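Local coordinates for HTH cro/C1-type domain-containing protein (Pseudomonas aeruginosa PAO1, PDB 7CSV), which is the antitoxin HigA, a dimeric regulator that recognises particular pseudopalindromic sequences in DNA, at residues A[29-33]-A[34-38]; A[13-17]-A[18-22]. All coordinates share one frame; numbering follows the deposited sequence.

Contact 1: residues A[29-33]-A[34-38]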
ATOM      1  N   ALA A  29      22.730  -9.811   6.387  1.00 16.92           N
ATOM      2  CA  ALA A  29      23.477  -9.392   5.207  1.00 20.93           C
ATOM      3  C   ALA A  29      22.637  -8.479   4.325  1.00 20.23           C
ATOM      4  O   ALA A  29      23.161  -7.547   3.703  1.00 20.34           O
ATOM      5  CB  ALA A  29      23.946 -10.619   4.424  1.00 21.11           C
ATOM      6  N   LEU A  30      21.325  -8.737   4.257  1.00 16.21           N
ATOM      7  CA  LEU A  30      20.449  -7.848   3.506  1.00 15.41           C
ATOM      8  C   LEU A  30      20.367  -6.479   4.165  1.00 13.70           C
ATOM      9  O   LEU A  30      20.425  -5.452   3.480  1.00 15.19           O
ATOM     10  CB  LEU A  30      19.049  -8.457   3.379  1.00 10.14           C
ATOM     11  CG  LEU A  30      18.027  -7.549   2.681  1.00  9.49           C
ATOM     12  CD1 LEU A  30      18.439  -7.275   1.253  1.00 12.49           C
ATOM     13  CD2 LEU A  30      16.628  -8.156   2.714  1.00 11.88           C
ATOM     14  N   ALA A  31      20.251  -6.439   5.498  1.00 14.34           N
ATOM     15  CA  ALA A  31      20.189  -5.152   6.187  1.00 13.61           C
ATOM     16  C   ALA A  31      21.445  -4.330   5.937  1.00 17.62           C
ATOM     17  O   ALA A  31      21.366  -3.121   5.688  1.00 15.12           O
ATOM     18  CB  ALA A  31      19.972  -5.360   7.682  1.00 17.55           C
ATOM     19  N   ARG A  32      22.613  -4.975   5.985  1.00 16.75           N
ATOM     20  CA  ARG A  32      23.868  -4.270   5.738  1.00 17.58           C
ATOM     21  C   ARG A  32      23.933  -3.721   4.321  1.00 16.15           C
ATOM     22  O   ARG A  32      24.518  -2.647   4.091  1.00 17.50           O
ATOM     23  CB  ARG A  32      25.046  -5.206   6.014  1.00 22.40           C
ATOM     24  CG  ARG A  32      25.355  -5.357   7.501  1.00 29.88           C
ATOM     25  CD  ARG A  32      26.693  -6.055   7.761  1.00 30.06           C
ATOM     26  NE  ARG A  32      26.767  -7.380   7.147  1.00 33.15           N
ATOM     27  CZ  ARG A  32      26.355  -8.506   7.723  1.00 29.05           C
ATOM     28  NH1 ARG A  32      25.831  -8.481   8.945  1.00 33.58           N
ATOM     29  NH2 ARG A  32      26.470  -9.662   7.079  1.00 33.68           N
ATOM     30  N   ALA A  33      23.339  -4.436   3.359  1.00 13.12           N
ATOM     31  CA  ALA A  33      23.356  -3.991   1.972  1.00 12.56           C
ATOM     32  C   ALA A  33      22.366  -2.867   1.735  1.00 12.22           C
ATOM     33  O   ALA A  33      22.619  -1.968   0.924  1.00 12.74           O
ATOM     34  CB  ALA A  33      23.067  -5.161   1.030  1.00 14.95           C
ATOM     35  N   LEU A  34      21.213  -2.915   2.405  1.00 12.91           N
ATOM     36  CA  LEU A  34      20.241  -1.844   2.252  1.00 12.52           C
ATOM     37  C   LEU A  34      20.561  -0.614   3.086  1.00 13.96           C
ATOM     38  O   LEU A  34      19.883   0.409   2.923  1.00 14.35           O
ATOM     39  CB  LEU A  34      18.851  -2.347   2.632  1.00  9.08           C
ATOM     40  CG  LEU A  34      18.332  -3.548   1.846  1.00  9.40           C
ATOM     41  CD1 LEU A  34      16.934  -3.915   2.331  1.00 10.02           C
ATOM     42  CD2 LEU A  34      18.322  -3.220   0.380  1.00 12.72           C
ATOM     43  N   LYS A  35      21.548  -0.697   3.982  1.00 11.42           N
ATOM     44  CA  LYS A  35      21.880   0.390   4.901  1.00 15.58           C
ATOM     45  C   LYS A  35      20.710   0.691   5.840  1.00 13.86           C
ATOM     46  O   LYS A  35      20.345   1.843   6.080  1.00 17.08           O
ATOM     47  CB  LYS A  35      22.324   1.646   4.140  1.00 14.10           C
ATOM     48  CG  LYS A  35      23.354   1.383   3.023  1.00 15.82           C
ATOM     49  CD  LYS A  35      24.578   0.627   3.535  1.00 15.79           C
ATOM     50  CE  LYS A  35      25.404   0.050   2.391  1.00 17.59           C
ATOM     51  NZ  LYS A  35      26.496  -0.839   2.906  1.00 21.68           N
ATOM     52  N   VAL A  36      20.117  -0.373   6.380  1.00 15.31           N
ATOM     53  CA  VAL A  36      19.090  -0.286   7.408  1.00 16.81           C
ATOM     54  C   VAL A  36      19.527  -1.151   8.583  1.00 17.84           C
ATOM     55  O   VAL A  36      20.402  -2.013   8.460  1.00 20.65           O
ATOM     56  CB  VAL A  36      17.697  -0.724   6.894  1.00 17.97           C
ATOM     57  CG1 VAL A  36      17.252   0.185   5.753  1.00 17.96           C
ATOM     58  CG2 VAL A  36      17.750  -2.154   6.420  1.00 18.53           C
ATOM     59  N   SER A  37      18.922  -0.891   9.738  1.00 18.06           N
ATOM     60  CA  SER A  37      19.221  -1.683  10.924  1.00 20.76           C
ATOM     61  C   SER A  37      18.765  -3.123  10.731  1.00 25.71           C
ATOM     62  O   SER A  37      17.732  -3.384  10.108  1.00 23.93           O
ATOM     63  CB  SER A  37      18.544  -1.076  12.147  1.00 24.25           C
ATOM     64  OG  SER A  37      17.223  -1.576  12.286  1.00 27.49           O
ATOM     65  N   ALA A  38      19.544  -4.063  11.267  1.00 21.55           N
ATOM     66  CA  ALA A  38      19.190  -5.473  11.127  1.00 20.73           C
ATOM     67  C   ALA A  38      17.824  -5.809  11.710  1.00 22.90           C
ATOM     68  O   ALA A  38      17.104  -6.609  11.086  1.00 20.61           O
ATOM     69  CB  ALA A  38      20.282  -6.358  11.747  1.00 20.92           C
TER
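Leu30 meets Leu34 one helical turn further on, through backbone and side chain alike. Leu34 N gives a hydrogen bond to Leu30 O (2.9 Å). CG of Leu30 is turned anti to its own backbone N (chi1 176°), and its branch runs past that of Leu34 at a slant, with Leu30 CD1 3.8 Å from Leu34 CG. Both leucines are buried and rest on Tyr62 of helix 53-63.

At Ala31 the helix begins to close. Ala31 O accepts a nearly straight bond from Val36 N (3.1 Å, N-H...O 166°), which arrives tilted out of the carbonyl plane. The six-to-one bond, the positive phi of Lys35 and the apolar contact of Ala31 CB with Val36 CG2 (4.1 Å) are features of a Schellman-type helix end. Here that end forms the turn of the helix-turn-helix, between helices 27-34 and 38-45. The chain then folds back over Ala31. The small CB of Ala31 lies 3.5 Å from CA of Ala38, at the start of the next helix, where Ser37 is the N-cap residue. Val41 also covers Ala31 and Val36.

Arg32 O takes a side-chain bond from Lys35 NZ (2.9 Å). The lysine chain bends at chi2 (-54°), which swings its ammonium group back over the helix end, where its positive charge would probably offset the partial negative charge of the terminal carbonyls. The guanidinium of Arg32 has one face over Ala29 CA.

Ala33 packs on Tyr62. Beyond it, Leu34 touches Ile94 of the second subunit.

Contact 2: residues A[13-17]-A[18-22]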
ATOM      1  N   GLU A  13       7.305 -13.255   3.867  1.00 14.83           N
ATOM      2  CA  GLU A  13       7.356 -14.630   3.387  1.00 16.29           C
ATOM      3  C   GLU A  13       7.907 -14.698   1.968  1.00 15.81           C
ATOM      4  O   GLU A  13       8.721 -15.574   1.648  1.00 15.21           O
ATOM      5  CB  GLU A  13       5.962 -15.246   3.467  1.00 19.38           C
ATOM      6  CG  GLU A  13       5.837 -16.639   2.892  1.00 23.07           C
ATOM      7  CD  GLU A  13       4.422 -17.166   3.048  1.00 24.64           C
ATOM      8  OE1 GLU A  13       3.876 -17.726   2.079  1.00 32.67           O
ATOM      9  OE2 GLU A  13       3.843 -16.990   4.137  1.00 27.05           O
ATOM     10  N   ILE A  14       7.474 -13.780   1.102  1.00 12.75           N
ATOM     11  CA  ILE A  14       7.995 -13.732  -0.260  1.00 14.81           C
ATOM     12  C   ILE A  14       9.446 -13.272  -0.265  1.00 13.82           C
ATOM     13  O   ILE A  14      10.263 -13.767  -1.054  1.00 13.59           O
ATOM     14  CB  ILE A  14       7.100 -12.831  -1.127  1.00 16.79           C
ATOM     15  CG1 ILE A  14       5.744 -13.523  -1.328  1.00 20.93           C
ATOM     16  CG2 ILE A  14       7.779 -12.473  -2.452  1.00 18.90           C
ATOM     17  CD1 ILE A  14       4.839 -12.842  -2.291  1.00 29.16           C
ATOM     18  N   LEU A  15       9.795 -12.317   0.604  1.00 13.48           N
ATOM     19  CA  LEU A  15      11.191 -11.899   0.710  1.00 13.10           C
ATOM     20  C   LEU A  15      12.076 -13.074   1.103  1.00 13.05           C
ATOM     21  O   LEU A  15      13.119 -13.320   0.476  1.00 12.79           O
ATOM     22  CB  LEU A  15      11.319 -10.765   1.727  1.00 13.51           C
ATOM     23  CG  LEU A  15      12.711 -10.245   2.071  1.00  9.95           C
ATOM     24  CD1 LEU A  15      13.383  -9.812   0.799  1.00 12.34           C
ATOM     25  CD2 LEU A  15      12.592  -9.090   3.073  1.00 18.42           C
ATOM     26  N   ARG A  16      11.655 -13.823   2.134  1.00 12.70           N
ATOM     27  CA  ARG A  16      12.399 -14.996   2.589  1.00 14.01           C
ATOM     28  C   ARG A  16      12.540 -16.020   1.469  1.00 16.47           C
ATOM     29  O   ARG A  16      13.641 -16.483   1.167  1.00 14.79           O
ATOM     30  CB  ARG A  16      11.696 -15.645   3.795  1.00 20.18           C
ATOM     31  CG  ARG A  16      11.841 -14.928   5.123  1.00 26.54           C
ATOM     32  CD  ARG A  16      11.379 -15.813   6.299  1.00 28.56           C
ATOM     33  NE  ARG A  16      10.284 -16.715   5.935  1.00 28.21           N
ATOM     34  CZ  ARG A  16       8.997 -16.501   6.201  1.00 30.08           C
ATOM     35  NH1 ARG A  16       8.090 -17.388   5.816  1.00 30.79           N
ATOM     36  NH2 ARG A  16       8.600 -15.411   6.857  1.00 27.39           N
ATOM     37  N   ASP A  17      11.419 -16.403   0.859  1.00 13.74           N
ATOM     38  CA  ASP A  17      11.392 -17.569  -0.019  1.00 18.97           C
ATOM     39  C   ASP A  17      11.968 -17.278  -1.397  1.00 19.18           C
ATOM     40  O   ASP A  17      12.705 -18.106  -1.941  1.00 22.16           O
ATOM     41  CB  ASP A  17       9.962 -18.088  -0.188  1.00 16.33           C
ATOM     42  CG  ASP A  17       9.380 -18.661   1.085  1.00 22.91           C
ATOM     43  OD1 ASP A  17      10.136 -18.965   2.024  1.00 21.04           O
ATOM     44  OD2 ASP A  17       8.143 -18.790   1.142  1.00 20.68           O
ATOM     45  N   GLU A  18      11.619 -16.134  -2.000  1.00 15.81           N
ATOM     46  CA  GLU A  18      11.970 -15.874  -3.388  1.00 16.37           C
ATOM     47  C   GLU A  18      13.221 -15.031  -3.540  1.00 15.60           C
ATOM     48  O   GLU A  18      13.695 -14.856  -4.668  1.00 16.24           O
ATOM     49  CB  GLU A  18      10.816 -15.178  -4.117  1.00 19.03           C
ATOM     50  CG  GLU A  18       9.520 -15.934  -4.063  1.00 18.67           C
ATOM     51  CD  GLU A  18       9.590 -17.230  -4.828  1.00 26.20           C
ATOM     52  OE1 GLU A  18      10.551 -17.427  -5.591  1.00 29.82           O
ATOM     53  OE2 GLU A  18       8.682 -18.052  -4.668  1.00 23.93           O
ATOM     54  N   PHE A  19      13.750 -14.487  -2.449  1.00 14.41           N
ATOM     55  CA  PHE A  19      14.920 -13.627  -2.573  1.00 16.22           C
ATOM     56  C   PHE A  19      16.036 -14.062  -1.630  1.00 14.83           C
ATOM     57  O   PHE A  19      17.136 -14.384  -2.091  1.00 19.03           O
ATOM     58  CB  PHE A  19      14.513 -12.170  -2.345  1.00 15.83           C
ATOM     59  CG  PHE A  19      13.607 -11.631  -3.416  1.00 12.94           C
ATOM     60  CD1 PHE A  19      12.233 -11.773  -3.319  1.00 16.83           C
ATOM     61  CD2 PHE A  19      14.137 -11.001  -4.541  1.00 15.83           C
ATOM     62  CE1 PHE A  19      11.400 -11.292  -4.310  1.00 14.49           C
ATOM     63  CE2 PHE A  19      13.311 -10.511  -5.530  1.00 14.35           C
ATOM     64  CZ  PHE A  19      11.930 -10.657  -5.411  1.00 12.40           C
ATOM     65  N   LEU A  20      15.782 -14.078  -0.320  1.00 14.26           N
ATOM     66  CA  LEU A  20      16.845 -14.437   0.621  1.00 16.10           C
ATOM     67  C   LEU A  20      17.307 -15.873   0.411  1.00 18.30           C
ATOM     68  O   LEU A  20      18.511 -16.146   0.339  1.00 21.68           O
ATOM     69  CB  LEU A  20      16.379 -14.234   2.060  1.00 15.64           C
ATOM     70  CG  LEU A  20      16.034 -12.799   2.461  1.00 15.99           C
ATOM     71  CD1 LEU A  20      15.817 -12.710   3.961  1.00 18.13           C
ATOM     72  CD2 LEU A  20      17.126 -11.834   2.005  1.00 17.49           C
ATOM     73  N   MET A  21      16.360 -16.810   0.300  1.00 18.32           N
ATOM     74  CA  MET A  21      16.747 -18.197   0.070  1.00 19.18           C
ATOM     75  C   MET A  21      17.243 -18.418  -1.352  1.00 20.87           C
ATOM     76  O   MET A  21      18.091 -19.286  -1.583  1.00 25.94           O
ATOM     77  CB  MET A  21      15.573 -19.130   0.372  1.00 17.87           C
ATOM     78  CG  MET A  21      15.214 -19.215   1.827  1.00 25.01           C
ATOM     79  SD  MET A  21      13.987 -20.506   2.097  1.00 42.68           S
ATOM     80  CE  MET A  21      12.940 -19.741   3.330  1.00 40.06           C
ATOM     81  N   GLU A  22      16.721 -17.660  -2.317  1.00 16.60           N
ATOM     82  CA  GLU A  22      17.146 -17.843  -3.696  1.00 21.88           C
ATOM     83  C   GLU A  22      18.608 -17.466  -3.865  1.00 23.63           C
ATOM     84  O   GLU A  22      19.369 -18.188  -4.518  1.00 29.60           O
ATOM     85  CB  GLU A  22      16.275 -17.016  -4.636  1.00 27.79           C
ATOM     86  CG  GLU A  22      16.808 -16.946  -6.056  1.00 31.09           C
ATOM     87  CD  GLU A  22      16.242 -18.050  -6.925  1.00 33.40           C
ATOM     88  OE1 GLU A  22      15.333 -18.762  -6.450  1.00 41.53           O
ATOM     89  OE2 GLU A  22      16.700 -18.202  -8.076  1.00 42.11           O
TER
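Leu15 O is gripped by two backbone N-H groups. Leu20 N makes the straighter bond to Leu15 O (2.9 Å, N-H...O 174°). Phe19 N reaches the same Leu15 O only weakly and at a bend (3.2 Å, 133°). The bond five residues back marks a wider pi-type turn at 18-20. Met21 N repeats this spacing to Arg16 O (2.9 Å), whereas Glu18 N keeps the ordinary helical step to Ile14 O.

Phe19 has CG beside its backbone N (chi1 -67°), which sets the ring beside the carbonyl of Ile14. The ring edge of Phe19 meets Ile14 O in plane, with CD1 of Phe19 3.6 Å from it. CE1 of Phe19 also touches Ile14 CG2. The side chain of Leu15 crosses that of Phe19 at about a right angle, with Leu15 CD1 against Phe19 CB (4.1 Å). Phe63 and Trp70 meet the Phe19 ring with their own rings.

On another side, Asp17 and Met21 run side by side, with Asp17 OD1 3.2 Å from Met21 CE. Arg16 NH2 bonds to Val45 O and forms a salt bridge with Glu47. The leucines supply the buried side of helix 11-23, the first helix of an all-helical Cro/C1-type helix-turn-helix fold.

Overall arrangement
The two contacts come in series along the chain: contact 2 lies within helix 11-23, and contact 1 spans the end of helix 27-34 and the turn into helix 38-45. Their centres are about 15 Å apart, yet they touch through Leu30, whose CD2 packs on Leu20 CD2 (3.8 Å) and on Leu15 CD1 (4.1 Å). Leu15 and Leu20 also pack on Val45 of helix 38-45, which ties the first three helices into one core. Both contacts belong to the helix-turn-helix region, in which helix 38-45 is probably the DNA-recognition helix, as in relatives. Contact 1 also touches the second subunit of the dimer; contact 2 does not.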